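Local coordinates for protein tautomerase (Bordetella trematum, PDB 6VVR) that is a member of the MIF-like tautomerase superfamily and assembles as a trimer whose chains each hold two beta-alpha-beta units, at residues K16-L20 / A40-E44; V63-A69 / R99-I105. One frame throughout, in Å; residues are numbered along the deposited sequence.

Contact 1: K16-L20 / A40-E44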
# COMPACT_ATOMS: atom_id res chain seq x y z
N LYS A 16 -8.81 -12.30 14.86
CA LYS A 16 -8.70 -11.40 13.71
C LYS A 16 -10.02 -10.69 13.43
O LYS A 16 -10.03 -9.51 13.04
CB LYS A 16 -8.21 -12.20 12.50
CG LYS A 16 -6.74 -12.65 12.61
CD LYS A 16 -6.22 -13.30 11.34
CE LYS A 16 -6.83 -14.68 11.11
NZ LYS A 16 -6.40 -15.26 9.79
N THR A 17 -11.15 -11.39 13.63
CA THR A 17 -12.46 -10.73 13.55
C THR A 17 -12.55 -9.57 14.52
O THR A 17 -12.99 -8.47 14.15
CB THR A 17 -13.57 -11.74 13.86
OG1 THR A 17 -13.62 -12.71 12.81
CG2 THR A 17 -14.91 -11.04 13.98
N ALA A 18 -12.18 -9.80 15.78
CA ALA A 18 -12.25 -8.74 16.78
C ALA A 18 -11.32 -7.59 16.43
O ALA A 18 -11.66 -6.43 16.68
CB ALA A 18 -11.91 -9.29 18.17
N LEU A 19 -10.17 -7.89 15.83
CA LEU A 19 -9.25 -6.84 15.42
C LEU A 19 -9.91 -5.92 14.40
O LEU A 19 -9.86 -4.69 14.53
CB LEU A 19 -7.97 -7.45 14.86
CG LEU A 19 -7.05 -6.48 14.10
CD1 LEU A 19 -6.45 -5.44 15.06
CD2 LEU A 19 -5.95 -7.22 13.35
N LEU A 20 -10.53 -6.50 13.37
CA LEU A 20 -11.19 -5.69 12.34
C LEU A 20 -12.25 -4.78 12.94
O LEU A 20 -12.31 -3.58 12.63
CB LEU A 20 -11.80 -6.59 11.27
CG LEU A 20 -10.83 -7.32 10.35
CD1 LEU A 20 -11.57 -8.36 9.52
CD2 LEU A 20 -10.10 -6.30 9.47
N ALA A 40 -11.63 -1.85 6.23
CA ALA A 40 -10.34 -2.40 6.59
C ALA A 40 -10.22 -3.80 6.02
O ALA A 40 -11.18 -4.58 6.06
CB ALA A 40 -10.12 -2.41 8.11
N ILE A 41 -9.05 -4.11 5.46
CA ILE A 41 -8.76 -5.43 4.93
C ILE A 41 -7.45 -5.89 5.54
O ILE A 41 -6.56 -5.09 5.83
CB ILE A 41 -8.70 -5.44 3.38
CG1 ILE A 41 -7.53 -4.60 2.85
CG2 ILE A 41 -9.99 -4.89 2.80
CD1 ILE A 41 -7.51 -4.51 1.31
N LEU A 42 -7.34 -7.21 5.74
CA LEU A 42 -6.30 -7.81 6.54
C LEU A 42 -5.48 -8.81 5.74
O LEU A 42 -6.02 -9.55 4.89
CB LEU A 42 -6.93 -8.53 7.75
CG LEU A 42 -6.05 -9.27 8.75
CD1 LEU A 42 -5.01 -8.34 9.34
CD2 LEU A 42 -6.93 -9.83 9.84
N GLN A 43 -4.18 -8.84 6.01
CA GLN A 43 -3.27 -9.84 5.46
C GLN A 43 -2.33 -10.35 6.54
O GLN A 43 -1.88 -9.58 7.39
CB GLN A 43 -2.43 -9.27 4.32
CG GLN A 43 -2.86 -9.78 2.97
CD GLN A 43 -2.51 -8.83 1.87
OE1 GLN A 43 -1.76 -7.87 2.07
NE2 GLN A 43 -3.07 -9.06 0.69
N GLU A 44 -2.01 -11.65 6.46
CA GLU A 44 -1.13 -12.32 7.42
C GLU A 44 0.22 -12.65 6.77
O GLU A 44 0.29 -13.01 5.60
CB GLU A 44 -1.71 -13.64 7.92
CG GLU A 44 -3.06 -13.64 8.55
CD GLU A 44 -3.34 -15.00 9.16
OE1 GLU A 44 -3.03 -16.02 8.51
OE2 GLU A 44 -3.79 -15.06 10.31
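The one polar link between helix residues 16-20 and strand residues 40-44 is a salt bridge, in which Lys-16 NZ donates a hydrogen bond to Glu-44 OE2 at 2.7 Å. Lysine suits this place because its long chain spans the gap where helix and strand stand well apart: it passes the end of Leu-42, crosses the border of the apolar layer and delivers its charge to the partly exposed carboxylate. The aliphatic part of Lys-16 also packs, with CB 3.8 Å from Leu-42 CD2.

Leu-42 is the central apolar residue of the strand segment. Its CA-to-CB bond points toward the helix, and it meets three helix residues: besides Lys-16, Leu-19 approaches with its CD2 4.3 Å from Leu-42 CD1, and Leu-20 CD2 lies 4.2 Å from Leu-42 CB. Leu-20 also reaches Ala-40, CD2 to CB 4.1 Å. The small alanine matters here, since the backbones come nearest at this end (Leu-20 CA to Ala-40 CA, 6.7 Å). Ile-41 and Gln-43 point away, as expected for a strand with one face toward the helix; Ile-41 packs on Tyr-45 of the second subunit. Leu-19 continues onto helix 73-91 through Val-87 and Leu-91, tying the two long helices together.

The segment axes come within 9.8 Å, the usual distance of a helix from a sheet, and run at 145°, broadly antiparallel. This is the packing of a beta-alpha-beta unit, here strand 2-8, helix 13-31 and strand 39-45, the repeated building block of the tautomerase fold.

Contact 2: V63-A69 / R99-I105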
# COMPACT_ATOMS: atom_id res chain seq x y z
N VAL A 63 -0.62 -0.91 10.36
CA VAL A 63 -1.90 -0.38 9.88
C VAL A 63 -1.60 0.78 8.95
O VAL A 63 -1.07 1.81 9.38
CB VAL A 63 -2.81 0.06 11.04
CG1 VAL A 63 -4.16 0.54 10.51
CG2 VAL A 63 -3.01 -1.08 12.06
N ASN A 64 -1.92 0.62 7.67
CA ASN A 64 -1.84 1.69 6.69
C ASN A 64 -3.22 2.30 6.49
O ASN A 64 -4.19 1.58 6.23
CB ASN A 64 -1.32 1.17 5.35
CG ASN A 64 0.11 0.68 5.44
OD1 ASN A 64 0.91 1.21 6.20
ND2 ASN A 64 0.44 -0.33 4.64
N VAL A 65 -3.30 3.63 6.59
CA VAL A 65 -4.56 4.36 6.50
C VAL A 65 -4.47 5.36 5.36
O VAL A 65 -3.65 6.29 5.41
CB VAL A 65 -4.89 5.10 7.81
CG1 VAL A 65 -6.27 5.77 7.70
CG2 VAL A 65 -4.79 4.18 9.01
N ASP A 66 -5.29 5.18 4.33
CA ASP A 66 -5.49 6.19 3.31
C ASP A 66 -6.76 6.95 3.69
O ASP A 66 -7.84 6.35 3.77
CB ASP A 66 -5.61 5.57 1.92
CG ASP A 66 -4.32 4.92 1.46
OD1 ASP A 66 -3.24 5.51 1.66
OD2 ASP A 66 -4.38 3.82 0.91
N LEU A 67 -6.62 8.24 3.97
CA LEU A 67 -7.76 9.02 4.42
C LEU A 67 -7.77 10.39 3.77
O LEU A 67 -6.73 10.92 3.36
CB LEU A 67 -7.78 9.16 5.95
CG LEU A 67 -6.90 10.23 6.60
CD1 LEU A 67 -7.26 10.38 8.07
CD2 LEU A 67 -5.43 9.86 6.44
N ILE A 68 -8.97 10.96 3.67
CA ILE A 68 -9.13 12.27 3.08
C ILE A 68 -8.35 13.31 3.88
O ILE A 68 -8.42 13.36 5.11
CB ILE A 68 -10.61 12.63 2.98
CG1 ILE A 68 -11.30 11.68 2.00
CG2 ILE A 68 -10.78 14.07 2.52
CD1 ILE A 68 -12.83 11.67 2.14
N ALA A 69 -7.60 14.14 3.17
CA ALA A 69 -6.80 15.19 3.79
C ALA A 69 -7.70 16.19 4.52
O ALA A 69 -8.91 16.28 4.26
CB ALA A 69 -5.97 15.93 2.74
N ARG A 99 3.05 -0.38 14.13
CA ARG A 99 3.24 0.89 13.45
C ARG A 99 1.95 1.26 12.72
O ARG A 99 1.25 0.39 12.21
CB ARG A 99 4.40 0.83 12.46
CG ARG A 99 5.78 0.76 13.10
CD ARG A 99 6.07 1.97 14.01
NE ARG A 99 7.42 1.89 14.60
CZ ARG A 99 7.71 1.22 15.71
NH1 ARG A 99 8.96 1.21 16.16
NH2 ARG A 99 6.77 0.57 16.38
N VAL A 100 1.66 2.56 12.68
CA VAL A 100 0.52 3.11 11.95
C VAL A 100 1.04 4.19 11.01
O VAL A 100 1.82 5.04 11.43
CB VAL A 100 -0.53 3.73 12.90
CG1 VAL A 100 -1.72 4.28 12.08
CG2 VAL A 100 -1.00 2.73 13.93
N VAL A 101 0.60 4.15 9.75
CA VAL A 101 0.99 5.13 8.75
C VAL A 101 -0.28 5.76 8.18
O VAL A 101 -1.19 5.03 7.75
CB VAL A 101 1.81 4.50 7.61
CG1 VAL A 101 2.18 5.56 6.57
CG2 VAL A 101 3.02 3.79 8.17
N LEU A 102 -0.35 7.08 8.20
CA LEU A 102 -1.47 7.81 7.61
C LEU A 102 -1.00 8.42 6.30
O LEU A 102 0.07 9.06 6.25
CB LEU A 102 -1.98 8.92 8.53
CG LEU A 102 -2.29 8.56 9.99
CD1 LEU A 102 -2.84 9.79 10.71
CD2 LEU A 102 -3.27 7.38 10.10
N ARG A 103 -1.78 8.23 5.24
CA ARG A 103 -1.52 8.87 3.96
C ARG A 103 -2.66 9.84 3.70
O ARG A 103 -3.80 9.42 3.46
CB ARG A 103 -1.39 7.83 2.84
CG ARG A 103 -0.44 6.69 3.21
CD ARG A 103 0.16 6.05 1.97
NE ARG A 103 0.85 4.81 2.31
CZ ARG A 103 0.25 3.63 2.43
NH1 ARG A 103 0.97 2.56 2.73
NH2 ARG A 103 -1.07 3.52 2.23
N ASP A 104 -2.36 11.14 3.79
CA ASP A 104 -3.34 12.18 3.50
C ASP A 104 -3.63 12.20 2.01
O ASP A 104 -2.72 12.45 1.21
CB ASP A 104 -2.81 13.54 3.95
CG ASP A 104 -3.39 14.01 5.29
OD1 ASP A 104 -4.24 13.31 5.87
OD2 ASP A 104 -2.99 15.10 5.75
N ILE A 105 -4.87 11.94 1.64
CA ILE A 105 -5.31 11.88 0.24
C ILE A 105 -6.18 13.11 -0.02
O ILE A 105 -7.27 13.22 0.57
CB ILE A 105 -6.06 10.58 -0.05
CG1 ILE A 105 -5.24 9.34 0.36
CG2 ILE A 105 -6.46 10.51 -1.54
CD1 ILE A 105 -3.88 9.20 -0.35
O HOH W 1 -6.48 14.03 7.09
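Arg-99 O opens this parallel pairing, accepting from Val-63 N at 2.9 Å, while its guanidinium leads away to Lys-96 O. Val-100 CG2 lies 4.3 Å from Val-63 CB on the face that helix 73-91 covers. Val-101 bonds both ways, N to Val-63 O (2.9 Å) and O to Val-65 N (2.8 Å). This stagger marks parallel strands, first and last elements of the beta-alpha-beta unit 61-68, 73-91, 98-105. Leu-102 CD2 packs 3.6 Å from Val-65 CB beneath the helix. Arg-103 repeats the pattern, N to Val-65 O (2.7 Å), O to Leu-67 N (3.1 Å); on the other face its planar, multi-donor guanidinium forms salt bridges from NH2 to Asp-66 OD1 (3.0 Å) and from NH1 to Asp-66 of the third subunit, and Asp-66 holds Arg-103 of the second. Asp-104 OD2 makes a salt bridge with Lys-76; one water bridges Asp-104 OD1 (2.7 Å) and Ile-68 O (2.9 Å). Ile-105 N reaches Leu-67 O (2.7 Å), Ile-105 O Ala-69 N (2.8 Å).

Contacts 1 and 2 lie in series along the chain, the first closing before the second opens, and each belongs to one of the two beta-alpha-beta units. Their centres are about 17 Å apart and their nearest atoms about 6 Å, so they do not touch. They are joined through one four-stranded sheet in the order 39-45, 2-8, 61-68, 98-105: strands 39-45 and 98-105 are the outermost within this chain, and the central antiparallel pair 2-8 and 61-68 fuses the units. Contact 1 is helix on sheet, contact 2 strand beside strand. Strand 39-45 continues the sheet into the second subunit and strand 98-105 hydrogen-bonds through its backbone to the third, which helps unite the trimer.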